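Local coordinates for protein type VI secretion system component (PDB 2P5Z) that is a component of the type VI secretion system that resembles phage T4 tail proteins gp27 and gp5 and probably belongs to its cell-puncturing device, at residues 137-142 with 148-153; 156-161 with 180-185; 164-167 with 173-176; 206-211 with 365-370; 400-403 with 409-412. All coordinates share one frame; numbering follows the deposited sequence. Where two conformers were deposited one is given.

Contact 1 of 5, residues 137-142 with 148-153; sequences KILRER and QDFVFN
F150 receives L139 and R140 on different parts of its ring, a helix-on-sheet packing within the gp27-like part of the protein: helix 131-140 supplies L139 and R140, and strand 150-153 the ring. L139 lies over one face. Its CD1 is 4.3 Å from the F150 ring centroid and 19° off the ring normal, which fits a CH-pi contact, yet the methyl is displaced toward the rim. R140 comes instead to the ring's edge, with NE 3.6 Å from F150 CZ and near the ring plane. Guanidinium and ring stand 75° apart, so the edge of the phenyl meets a face of the guanidinium rather than stacking on it. An extended chain from CG to NE carries R140 that far, and its CG brushes F150 CZ on the way, at 3.9 Å. In the next shell, E136 holds R140 NE in a salt bridge and also touches F150. On the sheet side, F201 of strand 196-202 packs on L139 and stacks with F152, while V151 exchanges backbone hydrogen bonds with I199 and F201. Just ahead of the strand, both carboxylate oxygens of D149 are engaged: OD1 in a salt bridge with R113 NH1, and OD2 accepting the backbone N-H of R146.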
# COMPACT_ATOMS: atom_id res chain seq x y z
N LYS A 137 26.45 -14.87 -9.04
CA LYS A 137 26.16 -16.12 -8.34
C LYS A 137 24.69 -16.47 -8.40
O LYS A 137 24.36 -17.58 -8.78
CB LYS A 137 26.59 -16.08 -6.87
CG LYS A 137 28.05 -16.36 -6.62
CD LYS A 137 28.29 -16.52 -5.13
CE LYS A 137 29.30 -17.63 -4.83
NZ LYS A 137 28.58 -18.94 -4.62
N ILE A 138 23.82 -15.52 -8.05
CA ILE A 138 22.37 -15.75 -8.09
C ILE A 138 21.89 -16.18 -9.49
O ILE A 138 21.10 -17.14 -9.63
CB ILE A 138 21.62 -14.48 -7.66
CG1 ILE A 138 21.87 -14.19 -6.19
CG2 ILE A 138 20.11 -14.63 -7.89
CD1 ILE A 138 20.69 -14.51 -5.32
N LEU A 139 22.40 -15.49 -10.52
CA LEU A 139 22.15 -15.84 -11.92
C LEU A 139 22.60 -17.26 -12.27
O LEU A 139 21.79 -18.07 -12.76
CB LEU A 139 22.80 -14.82 -12.86
CG LEU A 139 22.06 -13.46 -12.80
CD1 LEU A 139 22.69 -12.37 -13.65
CD2 LEU A 139 20.60 -13.66 -13.18
N ARG A 140 23.87 -17.58 -11.97
CA ARG A 140 24.43 -18.88 -12.34
C ARG A 140 23.97 -20.06 -11.49
O ARG A 140 23.67 -21.13 -12.02
CB ARG A 140 25.95 -18.82 -12.36
CG ARG A 140 26.53 -17.82 -13.37
CD ARG A 140 28.01 -17.95 -13.35
NE ARG A 140 28.74 -17.12 -14.29
CZ ARG A 140 28.99 -17.46 -15.55
NH1 ARG A 140 29.69 -16.65 -16.31
NH2 ARG A 140 28.53 -18.61 -16.05
N GLU A 141 23.88 -19.88 -10.17
CA GLU A 141 23.60 -21.01 -9.29
C GLU A 141 22.15 -21.45 -9.31
O GLU A 141 21.83 -22.51 -9.82
CB GLU A 141 24.11 -20.75 -7.88
CG GLU A 141 25.59 -20.47 -7.92
CD GLU A 141 26.19 -20.03 -6.62
OE1 GLU A 141 27.37 -19.64 -6.63
OE2 GLU A 141 25.49 -20.08 -5.58
N ARG A 142 21.27 -20.61 -8.79
CA ARG A 142 19.85 -20.96 -8.73
C ARG A 142 19.12 -20.86 -10.09
O ARG A 142 18.05 -21.43 -10.27
CB ARG A 142 19.19 -20.07 -7.65
CG ARG A 142 17.72 -20.33 -7.37
CD ARG A 142 17.42 -21.74 -6.88
NE ARG A 142 15.99 -21.86 -6.59
CZ ARG A 142 15.14 -22.68 -7.22
NH1 ARG A 142 15.57 -23.50 -8.17
NH2 ARG A 142 13.86 -22.68 -6.87
N GLN A 148 26.59 -16.26 -21.72
CA GLN A 148 25.94 -15.79 -22.91
C GLN A 148 24.66 -15.06 -22.51
O GLN A 148 24.25 -14.11 -23.19
CB GLN A 148 25.64 -16.96 -23.86
CG GLN A 148 24.90 -18.12 -23.22
CD GLN A 148 24.37 -19.12 -24.23
OE1 GLN A 148 25.11 -19.60 -25.09
NE2 GLN A 148 23.09 -19.45 -24.12
N ASP A 149 24.05 -15.48 -21.40
CA ASP A 149 22.78 -14.91 -20.95
C ASP A 149 22.87 -13.53 -20.28
O ASP A 149 21.83 -12.91 -20.05
CB ASP A 149 22.11 -15.87 -19.99
CG ASP A 149 21.82 -17.21 -20.61
OD1 ASP A 149 21.37 -17.23 -21.76
OD2 ASP A 149 22.01 -18.24 -19.93
N PHE A 150 24.07 -13.04 -19.99
CA PHE A 150 24.29 -11.75 -19.28
C PHE A 150 25.72 -11.31 -19.45
O PHE A 150 26.55 -12.14 -19.78
CB PHE A 150 23.99 -11.86 -17.78
CG PHE A 150 24.89 -12.83 -17.04
CD1 PHE A 150 24.55 -14.17 -16.93
CD2 PHE A 150 26.07 -12.39 -16.43
CE1 PHE A 150 25.36 -15.06 -16.26
CE2 PHE A 150 26.88 -13.28 -15.76
CZ PHE A 150 26.52 -14.62 -15.68
N VAL A 151 26.02 -10.05 -19.18
CA VAL A 151 27.35 -9.46 -19.37
C VAL A 151 27.44 -8.22 -18.48
O VAL A 151 26.48 -7.45 -18.40
CB VAL A 151 27.59 -9.03 -20.87
CG1 VAL A 151 28.60 -7.89 -20.99
CG2 VAL A 151 28.10 -10.19 -21.71
N PHE A 152 28.58 -8.03 -17.81
CA PHE A 152 28.84 -6.84 -17.00
C PHE A 152 29.80 -5.93 -17.74
O PHE A 152 30.85 -6.40 -18.18
CB PHE A 152 29.47 -7.23 -15.65
CG PHE A 152 28.52 -7.89 -14.71
CD1 PHE A 152 27.81 -7.14 -13.78
CD2 PHE A 152 28.32 -9.25 -14.74
CE1 PHE A 152 26.92 -7.74 -12.91
CE2 PHE A 152 27.43 -9.86 -13.87
CZ PHE A 152 26.74 -9.11 -12.95
N ASN A 153 29.47 -4.65 -17.88
CA ASN A 153 30.41 -3.66 -18.44
C ASN A 153 30.49 -2.47 -17.49
O ASN A 153 30.07 -1.35 -17.81
CB ASN A 153 30.00 -3.17 -19.84
CG ASN A 153 29.53 -4.30 -20.75
OD1 ASN A 153 30.33 -5.00 -21.38
ND2 ASN A 153 28.21 -4.47 -20.85

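Contact 2 of 5, residues 156-161 with 180-185; sequences SEYPAR and SEVGIW
Y158 packs on V182 and I184 in an essentially apolar contact, where the loop from strand 150-153 to strand 161-166 passes the C-terminal end of helix 171-182. The I184 chain continues straight through chi2 (170°) and delivers CD1 over one face of the tyrosine ring, 4.0 Å from the centroid and 23° off the normal, as a CH-pi contact. V182 reaches the ring obliquely through CG1, 3.6 Å from Y158 CE2. The phenol end passes beside I184, with Y158 OH 3.4 Å from I184 CG1, but its polar partner is D203: OD2 of that residue takes both a hydrogen bond from the backbone N of S156 and one with Y158 OH, which holds the phenol end in place. Farther along the loop, R161 bends at chi2 and sets NH2 4.1 Å from V182 CG2, the methyl lying near the guanidinium plane. Y298 of helix 298-308 touches both V182 and R161, and P132 of helix 131-140 touches Y158. The positive phi of G183 (79°), a weak 3.0 Å bond from G183 N to S180 O, and I184 N bonded to the carbonyl of the residue before S180 identify the helix terminus as a Schellman motif.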
# COMPACT_ATOMS: atom_id res chain seq x y z
N SER A 156 33.09 1.68 -12.89
CA SER A 156 33.55 1.76 -11.51
C SER A 156 34.01 0.42 -10.95
O SER A 156 33.67 -0.65 -11.48
CB SER A 156 32.47 2.36 -10.62
OG SER A 156 32.42 3.76 -10.78
N GLU A 157 34.80 0.47 -9.87
CA GLU A 157 35.27 -0.74 -9.19
C GLU A 157 34.49 -0.95 -7.91
O GLU A 157 34.24 -0.00 -7.16
CB GLU A 157 36.77 -0.66 -8.90
CG GLU A 157 37.63 -0.91 -10.13
CD GLU A 157 39.10 -1.10 -9.79
OE1 GLU A 157 39.81 -0.09 -9.58
OE2 GLU A 157 39.55 -2.27 -9.74
N TYR A 158 34.10 -2.19 -7.65
CA TYR A 158 33.23 -2.47 -6.52
C TYR A 158 33.95 -3.26 -5.45
O TYR A 158 34.50 -4.32 -5.73
CB TYR A 158 31.92 -3.15 -6.97
CG TYR A 158 31.16 -2.22 -7.88
CD1 TYR A 158 31.30 -2.28 -9.26
CD2 TYR A 158 30.35 -1.24 -7.34
CE1 TYR A 158 30.65 -1.40 -10.07
CE2 TYR A 158 29.69 -0.36 -8.15
CZ TYR A 158 29.84 -0.44 -9.51
OH TYR A 158 29.17 0.45 -10.31
N PRO A 159 33.98 -2.71 -4.23
CA PRO A 159 34.60 -3.33 -3.07
C PRO A 159 34.01 -4.69 -2.75
O PRO A 159 32.84 -4.95 -3.04
CB PRO A 159 34.29 -2.34 -1.95
CG PRO A 159 34.14 -1.02 -2.65
CD PRO A 159 33.43 -1.38 -3.92
N ALA A 160 34.83 -5.57 -2.19
CA ALA A 160 34.32 -6.80 -1.62
C ALA A 160 33.56 -6.44 -0.34
O ALA A 160 33.95 -5.51 0.38
CB ALA A 160 35.44 -7.78 -1.34
N ARG A 161 32.45 -7.11 -0.11
CA ARG A 161 31.69 -6.90 1.11
C ARG A 161 31.92 -8.13 1.95
O ARG A 161 31.93 -9.24 1.43
CB ARG A 161 30.21 -6.78 0.80
CG ARG A 161 29.84 -5.63 -0.11
CD ARG A 161 29.31 -4.46 0.68
NE ARG A 161 28.63 -3.51 -0.20
CZ ARG A 161 27.33 -3.55 -0.50
NH1 ARG A 161 26.56 -4.50 0.01
NH2 ARG A 161 26.81 -2.64 -1.30
N SER A 180 20.68 -1.41 -7.14
CA SER A 180 20.20 -0.03 -7.06
C SER A 180 20.89 0.79 -5.97
O SER A 180 21.12 1.99 -6.17
CB SER A 180 18.69 0.04 -6.88
OG SER A 180 18.34 -0.21 -5.54
N GLU A 181 21.20 0.14 -4.84
CA GLU A 181 21.85 0.79 -3.70
C GLU A 181 23.21 1.33 -4.10
O GLU A 181 23.68 2.33 -3.57
CB GLU A 181 21.97 -0.17 -2.51
CG GLU A 181 20.82 -0.07 -1.50
CD GLU A 181 20.57 -1.35 -0.71
OE1 GLU A 181 21.28 -2.34 -0.91
OE2 GLU A 181 19.61 -1.38 0.09
N VAL A 182 23.81 0.69 -5.09
CA VAL A 182 25.13 1.03 -5.58
C VAL A 182 25.02 1.68 -6.97
O VAL A 182 26.01 2.15 -7.56
CB VAL A 182 25.95 -0.28 -5.55
CG1 VAL A 182 26.32 -0.77 -6.92
CG2 VAL A 182 27.12 -0.19 -4.59
N GLY A 183 23.79 1.74 -7.49
CA GLY A 183 23.50 2.50 -8.70
C GLY A 183 23.88 1.83 -10.01
O GLY A 183 24.15 2.52 -11.00
N ILE A 184 23.94 0.51 -10.02
CA ILE A 184 24.17 -0.25 -11.25
C ILE A 184 22.80 -0.45 -11.90
O ILE A 184 21.79 -0.64 -11.22
CB ILE A 184 24.85 -1.63 -10.98
CG1 ILE A 184 26.31 -1.45 -10.55
CG2 ILE A 184 24.86 -2.54 -12.22
CD1 ILE A 184 26.95 -2.74 -10.04
N TRP A 185 22.77 -0.38 -13.22
CA TRP A 185 21.53 -0.59 -13.94
C TRP A 185 21.68 -1.61 -15.04
O TRP A 185 22.79 -1.92 -15.48
CB TRP A 185 20.99 0.72 -14.50
CG TRP A 185 21.93 1.49 -15.36
CD1 TRP A 185 22.85 2.41 -14.94
CD2 TRP A 185 22.00 1.46 -16.78
NE1 TRP A 185 23.51 2.94 -16.02
CE2 TRP A 185 23.01 2.38 -17.16
CE3 TRP A 185 21.33 0.75 -17.77
CZ2 TRP A 185 23.36 2.60 -18.50
CZ3 TRP A 185 21.69 0.97 -19.11
CH2 TRP A 185 22.69 1.89 -19.46

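Contact 3 of 5, residues 164-167 with 173-176; sequences VMQY and TFVS
Q166 and F174 bring strand 161-166 and helix 171-182 to a CA-CA distance of 6.6 Å, the closest CA pair across the segments, and after the short turn between them the chain runs back in roughly the opposite direction. The F174 ring is the centre of the contact. Q166 CB sits over the middle of one face, 3.5 Å from the ring centroid and only 6° off its normal, a CH-pi contact. With CG anti to the backbone N (chi1 168°) and an extended chain beyond, the rest of Q166 lies along the ring, and its amide stacks on the phenyl with the planes 19° apart. V164 meets the ring at its edge, CG1 being 3.8 Å from F174 CZ, while the carbonyl O of M165 comes obliquely to within 3.5 Å of F174 CE1. Three partners fix the buried Q166 amide: OE1 accepts from K421 NZ, and NE2 donates to E169 O and D171 OD1 at the turn. Turned over, it would set NE2 against the lysine. I134 and I138 of helix 131-140 close over the same cluster. This is a strand-turn-helix unit whose helix folds back on a face of the two-stranded antiparallel sheet 124-127/161-166.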
# COMPACT_ATOMS: atom_id res chain seq x y z
N VAL A 164 26.86 -10.27 3.36
CA VAL A 164 25.66 -9.66 2.79
C VAL A 164 24.52 -10.63 2.96
O VAL A 164 24.58 -11.75 2.46
CB VAL A 164 25.84 -9.33 1.29
CG1 VAL A 164 24.47 -9.00 0.63
CG2 VAL A 164 26.80 -8.16 1.09
N MET A 165 23.49 -10.21 3.69
CA MET A 165 22.34 -11.07 3.97
C MET A 165 21.15 -10.89 2.99
O MET A 165 20.74 -9.77 2.69
CB MET A 165 21.85 -10.81 5.40
CG MET A 165 21.12 -12.00 6.00
SD MET A 165 20.36 -11.69 7.61
CE MET A 165 20.68 -13.27 8.32
N GLN A 166 20.62 -12.01 2.52
CA GLN A 166 19.32 -12.03 1.85
C GLN A 166 18.33 -12.69 2.81
O GLN A 166 18.44 -13.87 3.12
CB GLN A 166 19.40 -12.84 0.54
CG GLN A 166 18.07 -13.19 -0.10
CD GLN A 166 18.21 -13.86 -1.47
OE1 GLN A 166 19.31 -14.21 -1.90
NE2 GLN A 166 17.08 -14.06 -2.14
N TYR A 167 17.38 -11.91 3.31
CA TYR A 167 16.37 -12.47 4.21
C TYR A 167 14.97 -11.98 3.81
O TYR A 167 14.74 -10.77 3.70
CB TYR A 167 16.70 -12.11 5.67
CG TYR A 167 15.77 -12.72 6.70
CD1 TYR A 167 14.64 -12.02 7.17
CD2 TYR A 167 15.99 -13.99 7.19
CE1 TYR A 167 13.79 -12.57 8.11
CE2 TYR A 167 15.13 -14.56 8.12
CZ TYR A 167 14.04 -13.85 8.58
OH TYR A 167 13.21 -14.44 9.52
N THR A 173 14.00 -9.26 -6.19
CA THR A 173 14.00 -8.11 -5.31
C THR A 173 15.39 -7.90 -4.72
O THR A 173 15.92 -6.77 -4.75
CB THR A 173 12.99 -8.29 -4.19
OG1 THR A 173 11.71 -8.56 -4.77
CG2 THR A 173 12.90 -7.03 -3.31
N PHE A 174 16.00 -9.01 -4.26
CA PHE A 174 17.33 -8.97 -3.64
C PHE A 174 18.39 -8.39 -4.57
O PHE A 174 19.11 -7.44 -4.21
CB PHE A 174 17.75 -10.38 -3.19
CG PHE A 174 19.10 -10.43 -2.54
CD1 PHE A 174 19.39 -9.62 -1.43
CD2 PHE A 174 20.09 -11.28 -3.01
CE1 PHE A 174 20.63 -9.65 -0.84
CE2 PHE A 174 21.33 -11.33 -2.41
CZ PHE A 174 21.61 -10.51 -1.33
N VAL A 175 18.45 -8.96 -5.77
CA VAL A 175 19.40 -8.54 -6.79
C VAL A 175 19.20 -7.07 -7.17
O VAL A 175 20.17 -6.30 -7.21
CB VAL A 175 19.33 -9.46 -8.03
CG1 VAL A 175 19.94 -8.80 -9.25
CG2 VAL A 175 20.04 -10.80 -7.73
N SER A 176 17.94 -6.68 -7.38
CA SER A 176 17.62 -5.33 -7.83
C SER A 176 17.96 -4.32 -6.74
O SER A 176 18.52 -3.26 -7.05
CB SER A 176 16.15 -5.22 -8.22
OG SER A 176 15.79 -6.23 -9.15

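Contact 4 of 5, residues 206-211 with 365-370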
# COMPACT_ATOMS: atom_id res chain seq x y z
N SER A 206 28.50 5.48 -20.59
CA SER A 206 29.11 4.72 -21.66
C SER A 206 28.36 3.41 -21.95
O SER A 206 28.73 2.64 -22.83
CB SER A 206 30.58 4.43 -21.34
OG SER A 206 30.68 3.55 -20.23
N GLY A 207 27.29 3.17 -21.21
CA GLY A 207 26.44 2.03 -21.48
C GLY A 207 25.30 2.33 -22.41
O GLY A 207 24.61 1.42 -22.89
N TYR A 208 25.10 3.62 -22.67
CA TYR A 208 24.02 4.11 -23.51
C TYR A 208 24.31 3.74 -24.96
O TYR A 208 25.46 3.73 -25.38
CB TYR A 208 23.90 5.63 -23.44
CG TYR A 208 23.61 6.25 -22.08
CD1 TYR A 208 23.22 5.48 -20.99
CD2 TYR A 208 23.70 7.62 -21.90
CE1 TYR A 208 22.95 6.08 -19.75
CE2 TYR A 208 23.41 8.23 -20.69
CZ TYR A 208 23.04 7.46 -19.61
OH TYR A 208 22.77 8.07 -18.40
N GLU A 209 23.27 3.43 -25.71
CA GLU A 209 23.46 3.12 -27.11
C GLU A 209 23.18 4.34 -27.99
O GLU A 209 22.10 4.94 -27.93
CB GLU A 209 22.61 1.93 -27.52
CG GLU A 209 22.96 1.40 -28.89
CD GLU A 209 22.13 0.20 -29.26
OE1 GLU A 209 21.89 0.02 -30.47
OE2 GLU A 209 21.72 -0.54 -28.34
N ARG A 210 24.17 4.71 -28.79
CA ARG A 210 24.09 5.88 -29.67
C ARG A 210 24.05 5.41 -31.14
O ARG A 210 24.68 4.41 -31.48
CB ARG A 210 25.29 6.80 -29.41
CG ARG A 210 25.19 7.58 -28.12
CD ARG A 210 26.56 7.89 -27.55
NE ARG A 210 26.57 9.16 -26.82
CZ ARG A 210 27.04 10.31 -27.30
NH1 ARG A 210 27.56 10.36 -28.52
NH2 ARG A 210 27.00 11.41 -26.56
N GLY A 211 23.31 6.10 -32.00
CA GLY A 211 22.49 7.25 -31.62
C GLY A 211 21.53 7.61 -32.73
O GLY A 211 21.92 8.25 -33.70
N ILE A 365 15.21 10.74 -19.90
CA ILE A 365 15.91 11.74 -19.10
C ILE A 365 16.91 12.41 -20.05
O ILE A 365 17.31 11.79 -21.03
CB ILE A 365 16.65 11.14 -17.81
CG1 ILE A 365 17.77 10.17 -18.18
CG2 ILE A 365 15.65 10.53 -16.79
CD1 ILE A 365 18.79 9.96 -17.08
N PRO A 366 17.28 13.67 -19.78
CA PRO A 366 18.26 14.34 -20.63
C PRO A 366 19.60 13.66 -20.58
O PRO A 366 19.95 13.07 -19.55
CB PRO A 366 18.41 15.72 -19.98
CG PRO A 366 17.21 15.90 -19.13
CD PRO A 366 16.78 14.55 -18.70
N TYR A 367 20.35 13.73 -21.68
CA TYR A 367 21.77 13.42 -21.64
C TYR A 367 22.46 14.52 -20.84
O TYR A 367 22.08 15.70 -20.90
CB TYR A 367 22.36 13.36 -23.05
CG TYR A 367 23.70 12.67 -23.12
CD1 TYR A 367 23.76 11.29 -23.28
CD2 TYR A 367 24.90 13.38 -23.04
CE1 TYR A 367 24.98 10.63 -23.35
CE2 TYR A 367 26.14 12.73 -23.11
CZ TYR A 367 26.16 11.34 -23.26
OH TYR A 367 27.35 10.63 -23.34
N SER A 368 23.47 14.14 -20.06
CA SER A 368 24.26 15.08 -19.29
C SER A 368 25.62 14.45 -19.10
O SER A 368 25.75 13.24 -19.19
CB SER A 368 23.61 15.35 -17.93
OG SER A 368 24.27 16.40 -17.24
N GLU A 369 26.63 15.27 -18.85
CA GLU A 369 27.96 14.73 -18.60
C GLU A 369 28.27 14.73 -17.12
O GLU A 369 29.27 14.16 -16.69
CB GLU A 369 29.03 15.48 -19.38
CG GLU A 369 29.17 15.04 -20.83
CD GLU A 369 30.11 15.93 -21.64
OE1 GLU A 369 31.10 16.44 -21.06
OE2 GLU A 369 29.85 16.11 -22.85
N ARG A 370 27.42 15.37 -16.33
CA ARG A 370 27.66 15.41 -14.90
C ARG A 370 26.69 14.60 -14.05
O ARG A 370 26.73 14.67 -12.82
CB ARG A 370 27.86 16.85 -14.38
CG ARG A 370 26.91 17.93 -14.92
CD ARG A 370 25.54 17.86 -14.26
NE ARG A 370 25.08 19.15 -13.76
CZ ARG A 370 25.20 19.56 -12.50
NH1 ARG A 370 25.79 18.78 -11.59
NH2 ARG A 370 24.73 20.75 -12.13
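Y208 and Y367 form the inner part of this contact, where Y208 is buried, and R210 the exposed part on the solvent side. The two tyrosines come together from segments whose backbones stay well apart, Y208 CA and Y367 CA being 9.8 Å from each other, so long side chains span the gap. Y367 has CG anti to its own N (chi1 -163°), which swings its ring across to the edge of the Y208 ring; the closest atoms are Y208 CD2 and Y367 CE1, 3.6 Å apart. Centroids 5.9 Å apart and planes at 74° make this an oblique aromatic pair, neither an offset stack nor a true T. The buried Y208 is held by a hydrogen bond between its OH and the backbone N of Y373, and L344 of strand 343-353 packs on it and on I365.

On the exposed side, R210 bends at chi3 and crosses Y367 at about a right angle, its guanidinium plane 67° from the ring. R210 NH2 lies 3.4 Å from Y367 CZ, so the contact falls at the phenol end. What is loose here is the polar side: E327 OE1 makes only a long, weak ion pair with R210 NH2, and E369 OE2, 6.6 Å from R210 NH2, is too far for a salt bridge.

Strand 209-214 pairs in parallel with 326-330, which leads through 343-353 to 359-366. The tyrosine pair thus joins the ends of two strands separated by two others, consistent with a curled, barrel-like sheet such as those of gp27.

Contact 5 of 5, residues 400-403 with 409-412; sequences YAHI and YRVN
H402 O accepts the backbone N-H of R410 in the one hydrogen bond between the segments, 3.1 Å from O to N and nearly straight at 167°. One residue along, I403 and Y409 form a single beta bridge with CA atoms 4.7 Å apart, so the pairing of 402 with 410 and 403 with 409 runs antiparallel. T392 ties in the same place: it exchanges backbone hydrogen bonds with H402 and with R410, and its OG1 bonds to R410 O.

The side chains of H402 and R410 meet on one flank. With its chain bent at chi3 (76°), R410 carries NE over one face of the imidazole, while H402 ND1 lies at the guanidinium edge, 3.5 Å from R410 NH2. W428 of strand 426-429 meets the H402 ring nearly perpendicularly and touches R410 as well. The other flank is apolar and more loosely packed. A401 CB sits at the edge of the Y409 ring, 4.1 Å from CE2, and I403 CD1 lies over one of its faces, 4.5 Å from Y409 CE2.

Strand 409-412 belongs to the five-stranded antiparallel sheet of the OB domain, which resembles part of gp5, and the bridge fastens a loop to it. Chemically, the backbone bond and the adjoining bridge fix the alignment, and a guanidinium so near the imidazole would probably disfavour protonation of H402.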
# COMPACT_ATOMS: atom_id res chain seq x y z
N TYR A 400 35.00 -25.80 21.44
CA TYR A 400 35.08 -24.64 22.34
C TYR A 400 34.43 -23.33 21.89
O TYR A 400 33.82 -22.65 22.71
CB TYR A 400 36.50 -24.43 22.87
CG TYR A 400 36.65 -25.06 24.24
CD1 TYR A 400 37.19 -26.33 24.39
CD2 TYR A 400 36.18 -24.40 25.37
CE1 TYR A 400 37.29 -26.91 25.65
CE2 TYR A 400 36.28 -24.96 26.62
CZ TYR A 400 36.83 -26.21 26.75
OH TYR A 400 36.92 -26.77 28.00
N ALA A 401 34.59 -23.02 20.60
CA ALA A 401 34.00 -21.87 19.88
C ALA A 401 34.86 -21.59 18.66
O ALA A 401 36.09 -21.53 18.77
CB ALA A 401 33.91 -20.60 20.73
N HIS A 402 34.24 -21.44 17.50
CA HIS A 402 34.95 -20.89 16.36
C HIS A 402 34.91 -19.39 16.59
O HIS A 402 33.84 -18.78 16.58
CB HIS A 402 34.29 -21.26 15.03
CG HIS A 402 35.21 -21.17 13.85
ND1 HIS A 402 35.23 -22.13 12.85
CD2 HIS A 402 36.15 -20.26 13.51
CE1 HIS A 402 36.14 -21.80 11.95
NE2 HIS A 402 36.71 -20.67 12.33
N ILE A 403 36.09 -18.81 16.82
CA ILE A 403 36.20 -17.40 17.17
C ILE A 403 37.51 -16.83 16.63
O ILE A 403 38.60 -17.27 17.01
CB ILE A 403 35.98 -17.18 18.71
CG1 ILE A 403 36.41 -15.78 19.15
CG2 ILE A 403 36.69 -18.25 19.54
CD1 ILE A 403 36.04 -15.47 20.59
N TYR A 409 32.16 -14.34 17.15
CA TYR A 409 31.82 -15.75 17.00
C TYR A 409 31.31 -16.04 15.59
O TYR A 409 30.72 -15.17 14.96
CB TYR A 409 30.71 -16.13 17.98
CG TYR A 409 31.07 -16.02 19.44
CD1 TYR A 409 30.84 -14.85 20.15
CD2 TYR A 409 31.63 -17.11 20.11
CE1 TYR A 409 31.16 -14.75 21.50
CE2 TYR A 409 31.96 -17.02 21.46
CZ TYR A 409 31.72 -15.84 22.15
OH TYR A 409 32.04 -15.75 23.49
N ARG A 410 31.55 -17.25 15.09
CA ARG A 410 30.88 -17.70 13.87
C ARG A 410 29.63 -18.47 14.25
O ARG A 410 29.68 -19.49 14.94
CB ARG A 410 31.76 -18.56 12.95
CG ARG A 410 30.97 -19.12 11.76
CD ARG A 410 31.84 -19.70 10.66
NE ARG A 410 32.39 -21.01 11.01
CZ ARG A 410 31.76 -22.17 10.83
NH1 ARG A 410 30.54 -22.21 10.31
NH2 ARG A 410 32.35 -23.30 11.19
N VAL A 411 28.49 -17.97 13.78
CA VAL A 411 27.23 -18.48 14.25
C VAL A 411 26.44 -19.06 13.08
O VAL A 411 26.63 -18.68 11.93
CB VAL A 411 26.52 -17.38 15.05
CG1 VAL A 411 25.46 -16.65 14.22
CG2 VAL A 411 25.96 -17.96 16.29
N ASN A 412 25.58 -20.02 13.38
CA ASN A 412 24.88 -20.79 12.37
C ASN A 412 23.40 -20.69 12.63
O ASN A 412 22.96 -20.95 13.74
CB ASN A 412 25.30 -22.25 12.50
CG ASN A 412 25.03 -23.05 11.25
OD1 ASN A 412 23.87 -23.25 10.86
ND2 ASN A 412 26.10 -23.54 10.63

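From the N terminus, contact 1 closes the short connection from helix 131-140 to strand 150-153. Contact 2 then spans a longer loop, 156-161 to 180-185, and within it contact 3 folds helix 171-182 back on strand 161-166; the two share that helix. I138 of contact 1 packs on Q166, F174 and V175 of contact 3, joining helix 131-140 to strand 161-166 and helix 171-182. W185 of contact 2 touches Y208 and G207 of contact 4, which closes the longest loop and links this region to the strands of the barrel-like part. Contact 5, separate in the OB domain, closes another short turn about 49 Å from contact 4, centre to centre. No two contacts interlace along the chain.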